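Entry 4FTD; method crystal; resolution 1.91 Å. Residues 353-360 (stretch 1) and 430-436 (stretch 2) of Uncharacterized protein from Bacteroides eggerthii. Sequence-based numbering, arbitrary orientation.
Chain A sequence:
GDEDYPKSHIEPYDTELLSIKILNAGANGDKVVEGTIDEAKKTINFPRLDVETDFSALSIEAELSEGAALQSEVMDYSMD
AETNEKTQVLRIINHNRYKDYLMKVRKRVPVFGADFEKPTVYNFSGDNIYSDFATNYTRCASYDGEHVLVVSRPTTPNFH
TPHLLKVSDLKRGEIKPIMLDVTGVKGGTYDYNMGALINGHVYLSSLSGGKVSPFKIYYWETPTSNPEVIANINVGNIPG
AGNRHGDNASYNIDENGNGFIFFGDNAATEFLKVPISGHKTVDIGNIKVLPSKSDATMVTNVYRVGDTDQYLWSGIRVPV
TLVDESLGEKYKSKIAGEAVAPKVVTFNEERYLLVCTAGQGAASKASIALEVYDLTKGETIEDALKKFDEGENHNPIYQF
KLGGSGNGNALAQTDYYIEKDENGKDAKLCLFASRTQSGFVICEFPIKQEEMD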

ATOM      1  N   LEU A 353       3.141   0.299   5.083  1.00 47.00           N
ATOM      2  CA  LEU A 353       3.850  -0.922   4.717  1.00 46.58           C
ATOM      3  C   LEU A 353       2.813  -1.845   4.075  1.00 43.31           C
ATOM      4  O   LEU A 353       1.792  -2.156   4.686  1.00 49.02           O
ATOM      5  CB  LEU A 353       4.471  -1.619   5.930  1.00 47.54           C
ATOM      6  CG  LEU A 353       5.289  -2.889   5.615  1.00 49.25           C
ATOM      7  CD1 LEU A 353       6.477  -2.535   4.732  1.00 50.83           C
ATOM      8  CD2 LEU A 353       5.731  -3.621   6.879  1.00 53.70           C
ATOM      9  N   LEU A 354       3.081  -2.219   2.825  1.00 44.08           N
ATOM     10  CA  LEU A 354       2.282  -3.153   2.030  1.00 42.01           C
ATOM     11  C   LEU A 354       3.022  -4.495   2.096  1.00 46.93           C
ATOM     12  O   LEU A 354       4.241  -4.551   1.829  1.00 44.65           O
ATOM     13  CB  LEU A 354       2.159  -2.667   0.589  1.00 42.13           C
ATOM     14  CG  LEU A 354       1.518  -3.614  -0.434  1.00 49.43           C
ATOM     15  CD1 LEU A 354       0.090  -3.990  -0.063  1.00 41.79           C
ATOM     16  CD2 LEU A 354       1.609  -2.967  -1.829  1.00 43.35           C
ATOM     17  N   VAL A 355       2.322  -5.541   2.516  1.00 41.14           N
ATOM     18  CA  VAL A 355       2.903  -6.888   2.546  1.00 42.90           C
ATOM     19  C   VAL A 355       1.884  -7.866   2.036  1.00 43.10           C
ATOM     20  O   VAL A 355       0.693  -7.522   1.910  1.00 45.91           O
ATOM     21  CB  VAL A 355       3.366  -7.320   3.954  1.00 41.28           C
ATOM     22  CG1 VAL A 355       4.443  -6.398   4.494  1.00 46.24           C
ATOM     23  CG2 VAL A 355       2.190  -7.441   4.918  1.00 43.89           C
ATOM     24  N   CYS A 356       2.344  -9.068   1.658  1.00 40.63           N
ATOM     25  CA  CYS A 356       1.410 -10.180   1.444  1.00 43.74           C
ATOM     26  C   CYS A 356       1.816 -11.308   2.344  1.00 43.38           C
ATOM     27  O   CYS A 356       3.003 -11.691   2.360  1.00 43.64           O
ATOM     28  CB  CYS A 356       1.376 -10.647  -0.023  1.00 43.94           C
ATOM     29  SG  CYS A 356       0.074 -11.845  -0.374  1.00 44.76           S
ATOM     30  N   THR A 357       0.877 -11.872   3.105  1.00 44.64           N
ATOM     31  CA  THR A 357       1.262 -12.999   3.971  1.00 44.80           C
ATOM     32  C   THR A 357       1.249 -14.275   3.082  1.00 45.07           C
ATOM     33  O   THR A 357       0.338 -14.455   2.293  1.00 47.25           O
ATOM     34  CB  THR A 357       0.391 -13.108   5.230  1.00 41.56           C
ATOM     35  OG1 THR A 357      -0.936 -13.269   4.773  1.00 46.94           O
ATOM     36  CG2 THR A 357       0.533 -11.821   6.176  1.00 39.70           C
ATOM     37  N   ALA A 358       2.263 -15.132   3.215  1.00 45.43           N
ATOM     38  CA  ALA A 358       2.526 -16.228   2.253  1.00 42.01           C
ATOM     39  C   ALA A 358       1.748 -17.516   2.481  1.00 43.40           C
ATOM     40  O   ALA A 358       1.086 -18.051   1.564  1.00 45.07           O
ATOM     41  CB  ALA A 358       4.026 -16.517   2.210  1.00 40.28           C
ATOM     42  N   GLY A 359       1.824 -18.054   3.696  1.00 42.39           N
ATOM     43  CA  GLY A 359       1.218 -19.354   3.936  1.00 45.55           C
ATOM     44  C   GLY A 359       2.044 -20.510   3.387  1.00 46.37           C
ATOM     45  O   GLY A 359       1.552 -21.298   2.592  1.00 40.84           O
ATOM     46  N   GLN A 360       3.275 -20.637   3.879  1.00 44.03           N
ATOM     47  CA  GLN A 360       4.234 -21.659   3.421  1.00 44.90           C
ATOM     48  C   GLN A 360       4.159 -22.832   4.350  1.00 49.30           C
ATOM     49  O   GLN A 360       4.451 -22.683   5.529  1.00 48.79           O
ATOM     50  CB  GLN A 360       5.663 -21.083   3.421  1.00 50.40           C
ATOM     51  CG  GLN A 360       6.791 -22.034   3.016  1.00 54.32           C
ATOM     52  CD  GLN A 360       6.725 -22.452   1.559  1.00 49.61           C
ATOM     53  OE1 GLN A 360       6.029 -21.866   0.776  1.00 47.20           O
ATOM     54  NE2 GLN A 360       7.457 -23.493   1.204  1.00 51.12           N
ATOM     55  N   CYS A 430      -3.544   2.608  -5.278  1.00 44.67           N
ATOM     56  CA  CYS A 430      -3.912   1.307  -5.847  1.00 44.64           C
ATOM     57  C   CYS A 430      -2.900   0.273  -5.388  1.00 43.63           C
ATOM     58  O   CYS A 430      -1.716   0.451  -5.608  1.00 46.38           O
ATOM     59  CB  CYS A 430      -3.961   1.403  -7.353  1.00 45.68           C
ATOM     60  SG  CYS A 430      -4.887   2.813  -7.990  1.00 55.14           S
ATOM     61  N   LEU A 431      -3.371  -0.752  -4.676  1.00 41.65           N
ATOM     62  CA  LEU A 431      -2.537  -1.781  -4.073  1.00 41.26           C
ATOM     63  C   LEU A 431      -2.842  -3.114  -4.746  1.00 42.32           C
ATOM     64  O   LEU A 431      -3.983  -3.397  -5.095  1.00 47.44           O
ATOM     65  CB  LEU A 431      -2.789  -1.867  -2.557  1.00 40.84           C
ATOM     66  CG  LEU A 431      -2.659  -0.544  -1.782  1.00 45.31           C
ATOM     67  CD1 LEU A 431      -2.939  -0.835  -0.313  1.00 46.70           C
ATOM     68  CD2 LEU A 431      -1.280   0.122  -1.937  1.00 39.85           C
ATOM     69  N   PHE A 432      -1.801  -3.910  -4.923  1.00 41.73           N
ATOM     70  CA  PHE A 432      -1.871  -5.225  -5.550  1.00 36.34           C
ATOM     71  C   PHE A 432      -1.122  -6.213  -4.702  1.00 40.90           C
ATOM     72  O   PHE A 432      -0.034  -5.899  -4.184  1.00 37.80           O
ATOM     73  CB  PHE A 432      -1.225  -5.142  -6.909  1.00 40.82           C
ATOM     74  CG  PHE A 432      -0.974  -6.477  -7.608  1.00 37.76           C
ATOM     75  CD1 PHE A 432       0.246  -7.144  -7.455  1.00 36.39           C
ATOM     76  CD2 PHE A 432      -1.913  -6.973  -8.556  1.00 39.73           C
ATOM     77  CE1 PHE A 432       0.507  -8.324  -8.150  1.00 35.11           C
ATOM     78  CE2 PHE A 432      -1.643  -8.123  -9.273  1.00 37.57           C
ATOM     79  CZ  PHE A 432      -0.432  -8.804  -9.055  1.00 35.28           C
ATOM     80  N   ALA A 433      -1.678  -7.404  -4.605  1.00 38.35           N
ATOM     81  CA  ALA A 433      -1.017  -8.588  -4.043  1.00 36.77           C
ATOM     82  C   ALA A 433      -1.405  -9.805  -4.896  1.00 40.26           C
ATOM     83  O   ALA A 433      -2.521  -9.882  -5.457  1.00 37.75           O
ATOM     84  CB  ALA A 433      -1.401  -8.833  -2.584  1.00 39.02           C
ATOM     85  N   SER A 434      -0.469 -10.733  -5.010  1.00 38.26           N
ATOM     86  CA  SER A 434      -0.659 -12.011  -5.681  1.00 38.42           C
ATOM     87  C   SER A 434      -0.008 -13.083  -4.840  1.00 40.97           C
ATOM     88  O   SER A 434       1.091 -12.883  -4.351  1.00 38.23           O
ATOM     89  CB  SER A 434       0.054 -12.029  -7.039  1.00 42.52           C
ATOM     90  OG  SER A 434      -0.302 -13.235  -7.744  1.00 45.70           O
ATOM     91  N   ARG A 435      -0.628 -14.246  -4.772  1.00 39.28           N
ATOM     92  CA  ARG A 435      -0.103 -15.355  -4.025  1.00 37.90           C
ATOM     93  C   ARG A 435      -0.370 -16.663  -4.747  1.00 35.65           C
ATOM     94  O   ARG A 435      -1.499 -16.938  -5.216  1.00 37.91           O
ATOM     95  CB  ARG A 435      -0.654 -15.326  -2.626  1.00 39.82           C
ATOM     96  CG  ARG A 435      -0.042 -16.365  -1.706  1.00 40.09           C
ATOM     97  CD  ARG A 435      -0.915 -17.596  -1.594  1.00 43.43           C
ATOM     98  NE  ARG A 435      -0.405 -18.564  -0.650  1.00 42.97           N
ATOM     99  CZ  ARG A 435      -0.966 -19.741  -0.401  1.00 41.30           C
ATOM    100  NH1 ARG A 435      -2.053 -20.115  -1.057  1.00 43.45           N
ATOM    101  NH2 ARG A 435      -0.436 -20.550   0.515  1.00 45.45           N
ATOM    102  N   THR A 436       0.675 -17.481  -4.839  1.00 36.54           N
ATOM    103  CA  THR A 436       0.626 -18.773  -5.555  1.00 36.82           C
ATOM    104  C   THR A 436      -0.473 -19.706  -5.055  1.00 34.45           C
ATOM    105  O   THR A 436      -0.550 -19.966  -3.858  1.00 38.49           O
ATOM    106  CB  THR A 436       1.975 -19.490  -5.498  1.00 40.59           C
ATOM    107  OG1 THR A 436       2.969 -18.601  -6.016  1.00 39.07           O
ATOM    108  CG2 THR A 436       1.951 -20.815  -6.283  1.00 36.39           C
TER

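The contact is closed at one end by a single side chain, that of Arg435, whose guanidinium reads two consecutive backbone carbonyls in the loop where stretch 1 leaves its strand. Arg435 NE donates to Ala358 O at 2.7 Å, and Arg435 NH2 donates to Gly359 O at 3.0 Å; a weak third bond runs from Arg435 NH2 to Ala358 O at 3.1 Å. Both carbonyl oxygens lie at the edge of the guanidinium and near its plane, where its N-H groups can donate, though with bent geometry, so the guanidinium supplies hydrogen-bond donors to two buried residues' carbonyls, those of Ala358 and Gly359, beyond the end of the strand. In this pose the arginine is otherwise extended (chi1, chi3 and chi4 near 180°), with chi2 at -98°, between the usual wells.

Gly359 suits this arrangement for two reasons. Its phi/psi of 77/60 would jam a CB against the carbonyl oxygen of Ala358, and an ideal CB would also sit 3.0 Å from Arg435 NH2, a tight approach. The absence of a side chain therefore leaves room for the guanidinium beside the backbone it binds.

Behind this polar end, strands 353-357 and 430-435 run in nearly the same direction, their axes 21° apart and 7.6 Å away at closest approach. No backbone-to-backbone hydrogen bond links them; the strands meet through side chains instead. The register pairs Leu354 with Leu431, Cys356 with Ala433 and Ala358 with Arg435, advancing two residues at a time on each stretch. The first two pairs fit strand alternation: Leu354 and Cys356 direct their CA-to-CB bonds toward stretch 2, as Leu431, Ala433 and Arg435 do toward stretch 1, whereas Val355, Thr357, Phe432 and Ser434 point away. Ala358, past the strand end, also points its CB away and meets Arg435 through its backbone O.

The side-chain pairings before the arginine are apolar. Leu354 CD2 lies 4.2 Å from Leu431 CD2, a methyl-to-methyl van der Waals contact, and the same Leu354 CD2 approaches Phe432 O at 4.1 Å. One step along, Cys356 SG packs 4.0 Å from Ala433 CB. The CA atoms of Cys356 and Ala433 are only 6.2 Å apart, compared with 7.9 Å for those of Leu354 and Leu431, in keeping with the smaller side chains between them. Cys356 SG also lies 4.2 Å from Arg435 CB, so the aliphatic base of the arginine continues the apolar layer before its polar end turns to the loop. The price of this closure is small but visible: Thr357 O, 4.4 Å from Arg435 CG, is buried by the contact without a hydrogen-bonding partner.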